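PDB 4XCP: nematode fatty acid retinoid binding protein, which probably binds lipids such as fatty acids and retinol, and holds palmitic acid. Local coordinates for residues Lys137-Asp141 with Ala142-Asp146; Glu131-Lys134 with Leu135-Ala138; Pro72-Gly75 with Ala76-Glu79; Gln38-Ser41 with Asp42-Thr46; Asp24-Asp27 with Leu28-Pro31. All blocks are in the same frame, centred on the assembly; numbering follows the deposited sequence.

Contact 1: residues Lys137-Asp141 with Ala142-Asp146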
loop_
_atom_site.group_PDB
_atom_site.type_symbol
_atom_site.label_atom_id
_atom_site.label_comp_id
_atom_site.label_asym_id
_atom_site.label_seq_id
_atom_site.Cartn_x
_atom_site.Cartn_y
_atom_site.Cartn_z
ATOM N N LYS A 137 -5.831 10.264 12.736
ATOM C CA LYS A 137 -6.301 11.310 13.645
ATOM C C LYS A 137 -6.623 10.764 15.031
ATOM O O LYS A 137 -6.419 11.479 15.988
ATOM C CB LYS A 137 -7.480 12.103 13.046
ATOM C CG LYS A 137 -7.137 12.843 11.747
ATOM C CD LYS A 137 -6.191 14.045 11.965
ATOM C CE LYS A 137 -5.863 14.736 10.661
ATOM N NZ LYS A 137 -4.985 15.915 10.854
ATOM N N ALA A 138 -7.019 9.477 15.145
ATOM C CA ALA A 138 -7.314 8.820 16.433
ATOM C C ALA A 138 -6.064 8.554 17.299
ATOM O O ALA A 138 -6.208 8.275 18.486
ATOM C CB ALA A 138 -8.073 7.519 16.201
HETATM N N MSE A 139 -4.853 8.571 16.693
HETATM C CA MSE A 139 -3.583 8.361 17.417
HETATM C C MSE A 139 -3.270 9.577 18.290
HETATM O O MSE A 139 -3.728 10.684 17.982
HETATM C CB MSE A 139 -2.409 8.202 16.443
HETATM C CG MSE A 139 -2.319 6.817 15.797
HETATM SE SE MSE A 139 -0.527 6.484 15.128
HETATM C CE MSE A 139 -0.528 7.655 13.660
ATOM N N SER A 140 -2.454 9.381 19.344
ATOM C CA SER A 140 -1.965 10.487 20.164
ATOM C C SER A 140 -0.970 11.278 19.286
ATOM O O SER A 140 -0.535 10.779 18.253
ATOM C CB SER A 140 -1.208 9.959 21.388
ATOM O OG SER A 140 -0.031 9.256 21.007
ATOM N N ASP A 141 -0.590 12.480 19.710
ATOM C CA ASP A 141 0.428 13.282 19.034
ATOM C C ASP A 141 1.739 12.507 19.018
ATOM O O ASP A 141 2.445 12.558 18.023
ATOM C CB ASP A 141 0.631 14.606 19.803
ATOM C CG ASP A 141 -0.350 15.709 19.448
ATOM O OD1 ASP A 141 -1.334 15.430 18.725
ATOM O OD2 ASP A 141 -0.157 16.836 19.919
ATOM N N ALA A 142 2.068 11.777 20.115
ATOM C CA ALA A 142 3.297 10.960 20.178
ATOM C C ALA A 142 3.267 9.847 19.110
ATOM O O ALA A 142 4.279 9.600 18.457
ATOM C CB ALA A 142 3.482 10.370 21.568
ATOM N N GLY A 143 2.086 9.254 18.890
ATOM C CA GLY A 143 1.877 8.229 17.871
ATOM C C GLY A 143 2.107 8.780 16.483
ATOM O O GLY A 143 2.838 8.184 15.689
ATOM N N LYS A 144 1.496 9.951 16.196
ATOM C CA LYS A 144 1.649 10.640 14.905
ATOM C C LYS A 144 3.125 11.019 14.664
ATOM O O LYS A 144 3.609 10.849 13.546
ATOM C CB LYS A 144 0.783 11.910 14.866
ATOM C CG LYS A 144 -0.715 11.665 14.926
ATOM C CD LYS A 144 -1.452 12.997 15.031
ATOM C CE LYS A 144 -2.948 12.800 15.105
ATOM N NZ LYS A 144 -3.666 14.088 15.137
ATOM N N ALA A 145 3.834 11.509 15.715
ATOM C CA ALA A 145 5.240 11.917 15.611
ATOM C C ALA A 145 6.142 10.694 15.331
ATOM O O ALA A 145 7.052 10.769 14.510
ATOM C CB ALA A 145 5.687 12.652 16.883
ATOM N N ASP A 146 5.840 9.564 15.984
ATOM C CA ASP A 146 6.571 8.316 15.806
ATOM C C ASP A 146 6.371 7.787 14.364
ATOM O O ASP A 146 7.356 7.495 13.662
ATOM C CB ASP A 146 6.117 7.312 16.875
ATOM C CG ASP A 146 6.933 6.044 16.951
ATOM O OD1 ASP A 146 8.179 6.125 16.803
ATOM O OD2 ASP A 146 6.353 4.995 17.267
HETATM O O HOH W 1 -3.033 15.855 12.801
HETATM O O HOH W 2 -3.477 13.870 18.207
#

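Contact 2: residues Glu131-Lys134 with Leu135-Ala138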
loop_
_atom_site.group_PDB
_atom_site.type_symbol
_atom_site.label_atom_id
_atom_site.label_comp_id
_atom_site.label_asym_id
_atom_site.label_seq_id
_atom_site.Cartn_x
_atom_site.Cartn_y
_atom_site.Cartn_z
ATOM N N GLU A 131 -11.082 6.215 6.206
ATOM C CA GLU A 131 -10.812 5.357 7.361
ATOM C C GLU A 131 -9.359 5.454 7.847
ATOM O O GLU A 131 -9.137 5.548 9.046
ATOM C CB GLU A 131 -11.181 3.888 7.088
ATOM C CG GLU A 131 -11.129 2.995 8.334
ATOM C CD GLU A 131 -11.800 3.497 9.606
ATOM O OE1 GLU A 131 -12.726 4.339 9.526
ATOM O OE2 GLU A 131 -11.374 3.056 10.697
ATOM N N VAL A 132 -8.384 5.379 6.926
ATOM C CA VAL A 132 -6.954 5.470 7.243
ATOM C C VAL A 132 -6.676 6.846 7.917
ATOM O O VAL A 132 -6.017 6.900 8.954
ATOM C CB VAL A 132 -6.082 5.205 5.974
ATOM C CG1 VAL A 132 -4.625 5.599 6.202
ATOM C CG2 VAL A 132 -6.176 3.735 5.543
ATOM N N LEU A 133 -7.214 7.934 7.341
ATOM C CA LEU A 133 -7.072 9.264 7.918
ATOM C C LEU A 133 -7.675 9.324 9.329
ATOM O O LEU A 133 -7.020 9.817 10.237
ATOM C CB LEU A 133 -7.650 10.360 7.001
ATOM C CG LEU A 133 -7.657 11.798 7.566
ATOM C CD1 LEU A 133 -6.236 12.317 7.837
ATOM C CD2 LEU A 133 -8.426 12.736 6.658
ATOM N N LYS A 134 -8.880 8.778 9.512
ATOM C CA LYS A 134 -9.585 8.714 10.797
ATOM C C LYS A 134 -8.712 7.983 11.856
ATOM O O LYS A 134 -8.575 8.471 12.980
ATOM C CB LYS A 134 -10.939 7.992 10.605
ATOM C CG LYS A 134 -11.806 7.935 11.862
ATOM C CD LYS A 134 -13.191 7.364 11.591
ATOM C CE LYS A 134 -14.003 7.329 12.866
ATOM N NZ LYS A 134 -15.100 6.330 12.801
ATOM N N LEU A 135 -8.124 6.830 11.487
ATOM C CA LEU A 135 -7.239 6.084 12.375
ATOM C C LEU A 135 -5.970 6.900 12.700
ATOM O O LEU A 135 -5.474 6.851 13.822
ATOM C CB LEU A 135 -6.869 4.736 11.753
ATOM C CG LEU A 135 -8.024 3.754 11.577
ATOM C CD1 LEU A 135 -7.613 2.597 10.727
ATOM C CD2 LEU A 135 -8.581 3.297 12.918
ATOM N N TYR A 136 -5.461 7.655 11.717
ATOM C CA TYR A 136 -4.306 8.513 11.905
ATOM C C TYR A 136 -4.669 9.593 12.927
ATOM O O TYR A 136 -3.933 9.785 13.893
ATOM C CB TYR A 136 -3.845 9.124 10.569
ATOM C CG TYR A 136 -2.751 10.151 10.750
ATOM C CD1 TYR A 136 -1.419 9.762 10.892
ATOM C CD2 TYR A 136 -3.051 11.510 10.860
ATOM C CE1 TYR A 136 -0.412 10.698 11.101
ATOM C CE2 TYR A 136 -2.048 12.457 11.055
ATOM C CZ TYR A 136 -0.732 12.044 11.177
ATOM O OH TYR A 136 0.258 12.963 11.391
ATOM N N LYS A 137 -5.831 10.264 12.736
ATOM C CA LYS A 137 -6.301 11.310 13.645
ATOM C C LYS A 137 -6.623 10.764 15.031
ATOM O O LYS A 137 -6.419 11.479 15.988
ATOM C CB LYS A 137 -7.480 12.103 13.046
ATOM C CG LYS A 137 -7.137 12.843 11.747
ATOM C CD LYS A 137 -6.191 14.045 11.965
ATOM C CE LYS A 137 -5.863 14.736 10.661
ATOM N NZ LYS A 137 -4.985 15.915 10.854
ATOM N N ALA A 138 -7.019 9.477 15.145
ATOM C CA ALA A 138 -7.314 8.820 16.433
ATOM C C ALA A 138 -6.064 8.554 17.299
ATOM O O ALA A 138 -6.208 8.275 18.486
ATOM C CB ALA A 138 -8.073 7.519 16.201
#

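Contact 3: residues Pro72-Gly75 with Ala76-Glu79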
loop_
_atom_site.group_PDB
_atom_site.type_symbol
_atom_site.label_atom_id
_atom_site.label_comp_id
_atom_site.label_asym_id
_atom_site.label_seq_id
_atom_site.Cartn_x
_atom_site.Cartn_y
_atom_site.Cartn_z
ATOM N N PRO A 72 12.699 -14.223 -10.556
ATOM C CA PRO A 72 13.714 -13.696 -9.631
ATOM C C PRO A 72 13.814 -12.160 -9.672
ATOM O O PRO A 72 13.971 -11.548 -8.633
ATOM C CB PRO A 72 15.006 -14.367 -10.122
ATOM C CG PRO A 72 14.537 -15.656 -10.743
ATOM C CD PRO A 72 13.275 -15.259 -11.449
ATOM N N GLU A 73 13.683 -11.539 -10.856
ATOM C CA GLU A 73 13.782 -10.089 -10.994
ATOM C C GLU A 73 12.618 -9.322 -10.362
ATOM O O GLU A 73 12.874 -8.412 -9.573
ATOM C CB GLU A 73 13.980 -9.683 -12.444
ATOM C CG GLU A 73 15.408 -9.906 -12.910
ATOM C CD GLU A 73 15.719 -9.360 -14.290
ATOM O OE1 GLU A 73 14.925 -8.534 -14.801
ATOM O OE2 GLU A 73 16.779 -9.729 -14.842
ATOM N N LEU A 74 11.364 -9.687 -10.677
ATOM C CA LEU A 74 10.196 -9.022 -10.066
ATOM C C LEU A 74 10.129 -9.339 -8.574
ATOM O O LEU A 74 9.847 -8.448 -7.792
ATOM C CB LEU A 74 8.879 -9.415 -10.768
ATOM C CG LEU A 74 7.588 -8.652 -10.389
ATOM C CD1 LEU A 74 7.756 -7.164 -10.521
ATOM C CD2 LEU A 74 6.453 -9.108 -11.233
ATOM N N GLY A 75 10.447 -10.579 -8.199
ATOM C CA GLY A 75 10.502 -11.004 -6.804
ATOM C C GLY A 75 11.453 -10.157 -5.975
ATOM O O GLY A 75 11.095 -9.742 -4.868
ATOM N N ALA A 76 12.659 -9.859 -6.531
ATOM C CA ALA A 76 13.690 -9.012 -5.902
ATOM C C ALA A 76 13.201 -7.553 -5.771
ATOM O O ALA A 76 13.471 -6.904 -4.762
ATOM C CB ALA A 76 14.987 -9.060 -6.719
ATOM N N LYS A 77 12.459 -7.054 -6.767
ATOM C CA LYS A 77 11.902 -5.687 -6.734
ATOM C C LYS A 77 10.853 -5.567 -5.605
ATOM O O LYS A 77 10.860 -4.595 -4.848
ATOM C CB LYS A 77 11.235 -5.348 -8.076
ATOM C CG LYS A 77 12.202 -5.116 -9.224
ATOM C CD LYS A 77 11.420 -5.101 -10.515
ATOM C CE LYS A 77 12.268 -4.759 -11.716
ATOM N NZ LYS A 77 11.502 -5.011 -12.964
ATOM N N VAL A 78 9.957 -6.562 -5.503
ATOM C CA VAL A 78 8.918 -6.600 -4.470
ATOM C C VAL A 78 9.566 -6.730 -3.082
ATOM O O VAL A 78 9.164 -6.040 -2.145
ATOM C CB VAL A 78 7.880 -7.721 -4.752
ATOM C CG1 VAL A 78 6.983 -7.982 -3.526
ATOM C CG2 VAL A 78 7.035 -7.388 -5.985
ATOM N N GLU A 79 10.568 -7.616 -2.967
ATOM C CA GLU A 79 11.293 -7.874 -1.724
ATOM C C GLU A 79 11.959 -6.596 -1.184
ATOM O O GLU A 79 11.920 -6.360 0.018
ATOM C CB GLU A 79 12.320 -9.007 -1.938
ATOM C CG GLU A 79 13.152 -9.375 -0.721
ATOM C CD GLU A 79 12.351 -9.846 0.476
ATOM O OE1 GLU A 79 11.835 -10.986 0.428
ATOM O OE2 GLU A 79 12.223 -9.072 1.452
HETATM O O HOH W 3 13.980 -6.162 -14.271
#

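Contact 4: residues Gln38-Ser41 with Asp42-Thr46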
loop_
_atom_site.group_PDB
_atom_site.type_symbol
_atom_site.label_atom_id
_atom_site.label_comp_id
_atom_site.label_asym_id
_atom_site.label_seq_id
_atom_site.Cartn_x
_atom_site.Cartn_y
_atom_site.Cartn_z
ATOM N N GLN A 38 4.028 1.925 -11.699
ATOM C CA GLN A 38 4.152 2.587 -13.009
ATOM C C GLN A 38 5.051 1.795 -13.977
ATOM O O GLN A 38 4.744 1.702 -15.168
ATOM C CB GLN A 38 4.724 3.988 -12.818
ATOM C CG GLN A 38 4.765 4.830 -14.092
ATOM C CD GLN A 38 5.381 6.155 -13.795
ATOM O OE1 GLN A 38 4.969 6.834 -12.867
ATOM N NE2 GLN A 38 6.367 6.570 -14.588
ATOM N N ASN A 39 6.130 1.191 -13.433
ATOM C CA ASN A 39 7.148 0.442 -14.161
ATOM C C ASN A 39 6.687 -0.917 -14.655
ATOM O O ASN A 39 7.298 -1.458 -15.557
ATOM C CB ASN A 39 8.377 0.236 -13.270
ATOM C CG ASN A 39 9.286 1.422 -13.065
ATOM O OD1 ASN A 39 9.979 1.513 -12.043
ATOM N ND2 ASN A 39 9.352 2.328 -14.023
ATOM N N LEU A 40 5.648 -1.487 -14.072
ATOM C CA LEU A 40 5.216 -2.843 -14.430
ATOM C C LEU A 40 4.963 -3.060 -15.921
ATOM O O LEU A 40 4.197 -2.321 -16.561
ATOM C CB LEU A 40 3.988 -3.286 -13.610
ATOM C CG LEU A 40 4.177 -3.326 -12.080
ATOM C CD1 LEU A 40 2.830 -3.594 -11.356
ATOM C CD2 LEU A 40 5.258 -4.358 -11.653
ATOM N N SER A 41 5.623 -4.092 -16.466
ATOM C CA SER A 41 5.438 -4.499 -17.862
ATOM C C SER A 41 4.161 -5.351 -17.914
ATOM O O SER A 41 3.626 -5.732 -16.873
ATOM C CB SER A 41 6.623 -5.347 -18.319
ATOM O OG SER A 41 6.641 -6.563 -17.577
ATOM N N ASP A 42 3.697 -5.688 -19.121
ATOM C CA ASP A 42 2.537 -6.550 -19.270
ATOM C C ASP A 42 2.816 -7.946 -18.607
ATOM O O ASP A 42 1.967 -8.479 -17.898
ATOM C CB ASP A 42 2.181 -6.659 -20.763
ATOM C CG ASP A 42 1.179 -7.729 -21.075
ATOM O OD1 ASP A 42 -0.016 -7.515 -20.801
ATOM O OD2 ASP A 42 1.587 -8.774 -21.587
ATOM N N GLY A 43 4.006 -8.491 -18.834
ATOM C CA GLY A 43 4.449 -9.746 -18.234
ATOM C C GLY A 43 4.503 -9.684 -16.720
ATOM O O GLY A 43 4.089 -10.634 -16.047
ATOM N N ASP A 44 5.009 -8.552 -16.158
ATOM C CA ASP A 44 5.073 -8.366 -14.695
ATOM C C ASP A 44 3.685 -8.544 -14.060
ATOM O O ASP A 44 3.547 -9.263 -13.078
ATOM C CB ASP A 44 5.607 -6.959 -14.335
ATOM C CG ASP A 44 7.104 -6.750 -14.535
ATOM O OD1 ASP A 44 7.855 -7.755 -14.541
ATOM O OD2 ASP A 44 7.525 -5.575 -14.704
ATOM N N LYS A 45 2.670 -7.876 -14.640
ATOM C CA LYS A 45 1.266 -7.899 -14.213
ATOM C C LYS A 45 0.674 -9.303 -14.306
ATOM O O LYS A 45 -0.056 -9.694 -13.406
ATOM C CB LYS A 45 0.442 -6.937 -15.074
ATOM C CG LYS A 45 0.746 -5.464 -14.799
ATOM C CD LYS A 45 0.187 -4.731 -15.995
ATOM C CE LYS A 45 0.251 -3.255 -15.956
ATOM N NZ LYS A 45 -0.477 -2.724 -17.147
ATOM N N THR A 46 1.010 -10.068 -15.373
ATOM C CA THR A 46 0.539 -11.448 -15.502
ATOM C C THR A 46 1.060 -12.284 -14.333
ATOM O O THR A 46 0.288 -13.015 -13.706
ATOM C CB THR A 46 0.960 -12.048 -16.841
ATOM O OG1 THR A 46 0.216 -11.369 -17.835
ATOM C CG2 THR A 46 0.683 -13.567 -16.922
#

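Contact 5: residues Asp24-Asp27 with Leu28-Pro31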
loop_
_atom_site.group_PDB
_atom_site.type_symbol
_atom_site.label_atom_id
_atom_site.label_comp_id
_atom_site.label_asym_id
_atom_site.label_seq_id
_atom_site.Cartn_x
_atom_site.Cartn_y
_atom_site.Cartn_z
ATOM N N ASP A 24 -5.357 11.286 -8.535
ATOM C CA ASP A 24 -5.377 11.909 -7.212
ATOM C C ASP A 24 -5.228 10.869 -6.078
ATOM O O ASP A 24 -4.811 11.240 -4.982
ATOM C CB ASP A 24 -6.594 12.854 -7.013
ATOM C CG ASP A 24 -7.976 12.274 -7.290
ATOM O OD1 ASP A 24 -8.054 11.178 -7.896
ATOM O OD2 ASP A 24 -8.984 12.945 -6.948
ATOM N N TYR A 25 -5.497 9.575 -6.349
ATOM C CA TYR A 25 -5.244 8.522 -5.357
ATOM C C TYR A 25 -3.760 8.137 -5.477
ATOM O O TYR A 25 -3.115 7.920 -4.463
ATOM C CB TYR A 25 -6.160 7.299 -5.538
ATOM C CG TYR A 25 -5.874 6.182 -4.546
ATOM C CD1 TYR A 25 -6.424 6.197 -3.266
ATOM C CD2 TYR A 25 -5.045 5.117 -4.886
ATOM C CE1 TYR A 25 -6.161 5.176 -2.353
ATOM C CE2 TYR A 25 -4.773 4.092 -3.985
ATOM C CZ TYR A 25 -5.347 4.115 -2.723
ATOM O OH TYR A 25 -5.074 3.098 -1.850
ATOM N N ARG A 26 -3.226 8.044 -6.716
ATOM C CA ARG A 26 -1.804 7.764 -6.968
ATOM C C ARG A 26 -0.924 8.866 -6.319
ATOM O O ARG A 26 0.128 8.555 -5.772
ATOM C CB ARG A 26 -1.531 7.633 -8.485
ATOM C CG ARG A 26 -1.814 6.220 -9.037
ATOM C CD ARG A 26 -2.454 6.225 -10.422
ATOM N NE ARG A 26 -1.674 7.058 -11.287
ATOM C CZ ARG A 26 -2.111 7.781 -12.304
ATOM N NH1 ARG A 26 -3.371 7.677 -12.717
ATOM N NH2 ARG A 26 -1.281 8.548 -12.968
ATOM N N ASP A 27 -1.398 10.125 -6.303
ATOM C CA ASP A 27 -0.692 11.246 -5.647
ATOM C C ASP A 27 -0.557 11.074 -4.117
ATOM O O ASP A 27 0.328 11.688 -3.519
ATOM C CB ASP A 27 -1.391 12.582 -5.933
ATOM C CG ASP A 27 -1.218 13.081 -7.356
ATOM O OD1 ASP A 27 -0.264 12.648 -8.019
ATOM O OD2 ASP A 27 -2.034 13.922 -7.794
ATOM N N LEU A 28 -1.416 10.228 -3.500
ATOM C CA LEU A 28 -1.402 9.952 -2.055
ATOM C C LEU A 28 -0.425 8.845 -1.736
ATOM O O LEU A 28 -0.129 8.604 -0.563
ATOM C CB LEU A 28 -2.804 9.507 -1.577
ATOM C CG LEU A 28 -3.994 10.458 -1.782
ATOM C CD1 LEU A 28 -5.271 9.827 -1.231
ATOM C CD2 LEU A 28 -3.757 11.829 -1.119
HETATM N N MSE A 29 0.036 8.119 -2.770
HETATM C CA MSE A 29 0.947 7.005 -2.553
HETATM C C MSE A 29 2.388 7.486 -2.516
HETATM O O MSE A 29 2.744 8.392 -3.277
HETATM C CB MSE A 29 0.797 5.938 -3.654
HETATM C CG MSE A 29 -0.585 5.296 -3.745
HETATM SE SE MSE A 29 -0.651 4.121 -5.365
HETATM C CE MSE A 29 0.969 3.163 -5.075
ATOM N N PRO A 30 3.253 6.882 -1.664
ATOM C CA PRO A 30 4.665 7.298 -1.657
ATOM C C PRO A 30 5.308 7.050 -3.026
ATOM O O PRO A 30 4.864 6.133 -3.736
ATOM C CB PRO A 30 5.305 6.497 -0.510
ATOM C CG PRO A 30 4.337 5.498 -0.112
ATOM C CD PRO A 30 2.988 5.803 -0.686
ATOM N N PRO A 31 6.277 7.899 -3.437
ATOM C CA PRO A 31 6.855 7.780 -4.796
ATOM C C PRO A 31 7.431 6.414 -5.174
ATOM O O PRO A 31 7.263 5.994 -6.318
ATOM C CB PRO A 31 7.925 8.887 -4.832
ATOM C CG PRO A 31 8.172 9.256 -3.373
ATOM C CD PRO A 31 6.849 9.059 -2.714
#

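Contact 1: residues Lys137-Asp141 with Ala142-Asp146
Met139 and Gly143 make the tight side of this corner, where the chain leaves helix 122-138 and turns into helix 141-150. The selenium of selenomethionine Met139 lies 3.7 Å from Gly143 C, and its methyl CE reaches over to Lys144 CA. Because Gly143 has no side chain, the selenium settles directly against the backbone of the first turn. Met139, buried, also packs on Glu95 and Phe99 of helix 94-115.

Ser140 is the N-cap of helix 141-150. Its OG is turned between its own backbone N and carbonyl carbon (chi1 64°), and from there Ser140 OG accepts the N-H of Gly143 at 3.0 Å. The same hydroxyl is hydrogen-bonded to Glu95, tying the cap to helix 94-115. Behind the cap the regular helical bonds begin, Lys144 N to Ser140 O and Ala145 N to Asp141 O.

Toward solvent the contact is looser and water does the bridging. The Lys144 chain runs out extended from CG, which passes 3.4 Å from Ser140 O, until CE lies 3.7 Å from Met139 O. It crosses the Lys137 side chain at about a right angle, and one water accepts from both amines, the NZ atoms of Lys137 and Lys144 being 4.8 Å apart. A second water accepts from Lys144 NZ and donates to Met139 O and to Asp141 OD1. Asp141 OD1 and Lys144 NZ, 4.5 Å apart, are too distant for a salt bridge, though the carboxylate probably eases the crowding of positive charge.

Contact 2: residues Glu131-Lys134 with Leu135-Ala138
Leu135 packs back against Glu131, one turn earlier in helix 122-138, and its side chain can be followed outward atom by atom. Leu135 CB lies 3.6 Å from the carbonyl oxygens of both Glu131 and Val132. With CG placed beside the backbone N (chi1 -65°), the branch point Leu135 CG drops to 3.3 Å from Glu131 O. Leu135 CG also meets the carboxylate, at 3.5 Å from Glu131 OE2. At the tip the two methyls share that oxygen: Leu135 CD2 is 3.6 Å from Glu131 OE2, and CD1 is only slightly farther. The carboxylate gets there because the Glu131 chain bends at chi2 (47°) and folds along the helix. Leu135 also packs on Phe99 and Lys102 of helix 94-115.

A second pair, Leu133 and Lys137, lies side by side and points the same way. Leu133 CD1 rests on the aliphatic part of the lysine, 3.7 Å from Lys137 CE, leaving the amine to extend beyond it. Tyr136 leads away from this turn; its ring stacks with Phe158 and its OH is hydrogen-bonded to Glu159. Four backbone bonds join the turns, each from an N-H to the carbonyl four residues back, the last of them, Ala138 N to Lys134 O, being the most bent (N-H...O 138°). This is i to i+4 packing along the last turns of an alpha-helix, within an all-helical lipid-binding fold.

Contact 3: residues Pro72-Gly75 with Ala76-Glu79
Lys77 runs back past Glu73 O and Leu74 in the first turns of helix 72-90, a plain alpha-helix in the all-helical fold. The backbone bonds follow the i to i+4 pattern throughout: Ala76 N, Lys77 N, Val78 N and Glu79 N reach the carbonyls of Pro72, Glu73, Leu74 and Gly75. Of these, Val78 N to Leu74 O is the straightest, with an N-H...O angle of 165°.

Van der Waals packing involves Leu74 and Val78. Val78 puts CG2 beside its backbone N, and this methyl, Val78 CG2, rests against a carbonyl oxygen, 3.5 Å from Leu74 O. Val78 also touches a bound palmitic acid, so this face of the helix borders the ligand site. Leu74 packs on Phe36, Leu48 and Leu67 of three neighbouring helices, and Leu74 CD1 approaches the methylenes of Lys77, 4.2 Å from Lys77 CD.

Charged groups pair in two ways. Glu79 OE1 forms a salt bridge with Lys68. Lys77 CG turns beside the backbone N (chi1 -72°) and the chain stays extended beyond, heading toward the Glu73 carboxylate. Glu73 OE1 and Lys77 NZ remain 5.2 Å apart, linked by one water that donates to Glu73 OE1 at 2.6 Å and accepts from Lys77 NZ at 3.0 Å.

Contact 4: residues Gln38-Ser41 with Asp42-Thr46
Between helix 31-39 and helix 42-53 the backbone runs extended through Leu40 and Ser41, then coils at Asp42, so that Lys45 N can bond Ser41 O at 3.2 Å. Ser41 and Asp44 close this start of the helix as a capping box, each side chain binding the other residue's backbone N-H. Ser41 OG, turned in toward the first turn, takes the N-H of Asp44 N at 2.9 Å. In return Asp44 CG lies beside its own backbone N (chi1 -74°), which swings the carboxylate back over the cap, where Asp44 OD2 accepts from Ser41 N at 3.0 Å. That bond is almost perfectly straight at the hydrogen (178°), yet the donor comes from above the carboxylate plane, 38° out of it.

Leu40 packs beside the box. Leu40 CD2 packs on Asp44 CB at 3.8 Å, the two side chains meeting at a slant, and Leu40 CB lies 4.1 Å from Lys45 CG. Leu74 of helix 72-90 packs against both Leu40 and Asp44. The extended Lys45 chain passes Ser41 O with its CG and CD, Lys45 CG being 3.6 Å away, and carries its amine out to the carbonyl oxygen of Phe16.

Two reciprocal bonds thus help hold both side chains in these rotamers and supply partners for the N-H groups of Ser41 and Asp44. A carboxylate at the N-terminal end of a helix should also interact well with the helix dipole, and this probably helps keep Asp44 ionised.

Contact 5: residues Asp24-Asp27 with Leu28-Pro31
Asp24 meets Leu28 through its backbone: Asp24 O is 3.4 Å from Leu28 CG, while the carboxylate forms a salt bridge with Lys122. At Tyr25, the next residue, the carbonyl oxygen Tyr25 O accepts from Leu28 N at 3.0 Å, the donor standing well above the carbonyl plane. The ring is touched obliquely by two residues. Leu28 CD1 approaches Tyr25 CD1 at 4.3 Å, and the selenium of selenomethionine Met29 lies 5.3 Å from the centroid of the Tyr25 ring, 58° off the normal, a Met-aromatic contact. Nearer the backbone, Met29 CG lies 3.7 Å from Tyr25 O.

Arg26 opens a type I beta turn that ends at Met29, closed by Met29 N to Arg26 O at 3.0 Å. Its side chain leaves the turn, giving NH1 to Ile21 O and making a cation-pi contact with Tyr18. Asp27 follows inside the turn, and its side chain touches Lys162 of helix 162-167.

Leu28 packs onward against Val129, Val157 and Phe166. This is a type I turn at the end of short helix 23-26, on the way to helix 31-39, with Tyr25 and Met29 lining a palmitic acid site.

Overall arrangement
Four of the contacts form two pairs on opposite sides of the chain's centre; contact 5 belongs to neither. Contacts 1 and 2 overlap at Lys137 and Ala138 of helix 122-138, centres 10 Å apart, and touch through Lys144 CE, 3.4 Å from Tyr136 O. Contacts 3 and 4, centres 12 Å apart, touch through Leu74, with Leu74 CD1 3.9 Å from Leu40 CD2. The nearest atoms of contacts 2 and 3 are about 20 Å apart. Contact 5 comes within about 6 Å of contact 4 and about 8 Å of contact 2, nearest atoms. Contacts 3 and 5 touch bound palmitic acid, and the Leu40 side chain of contact 4 lies about 5 Å from one.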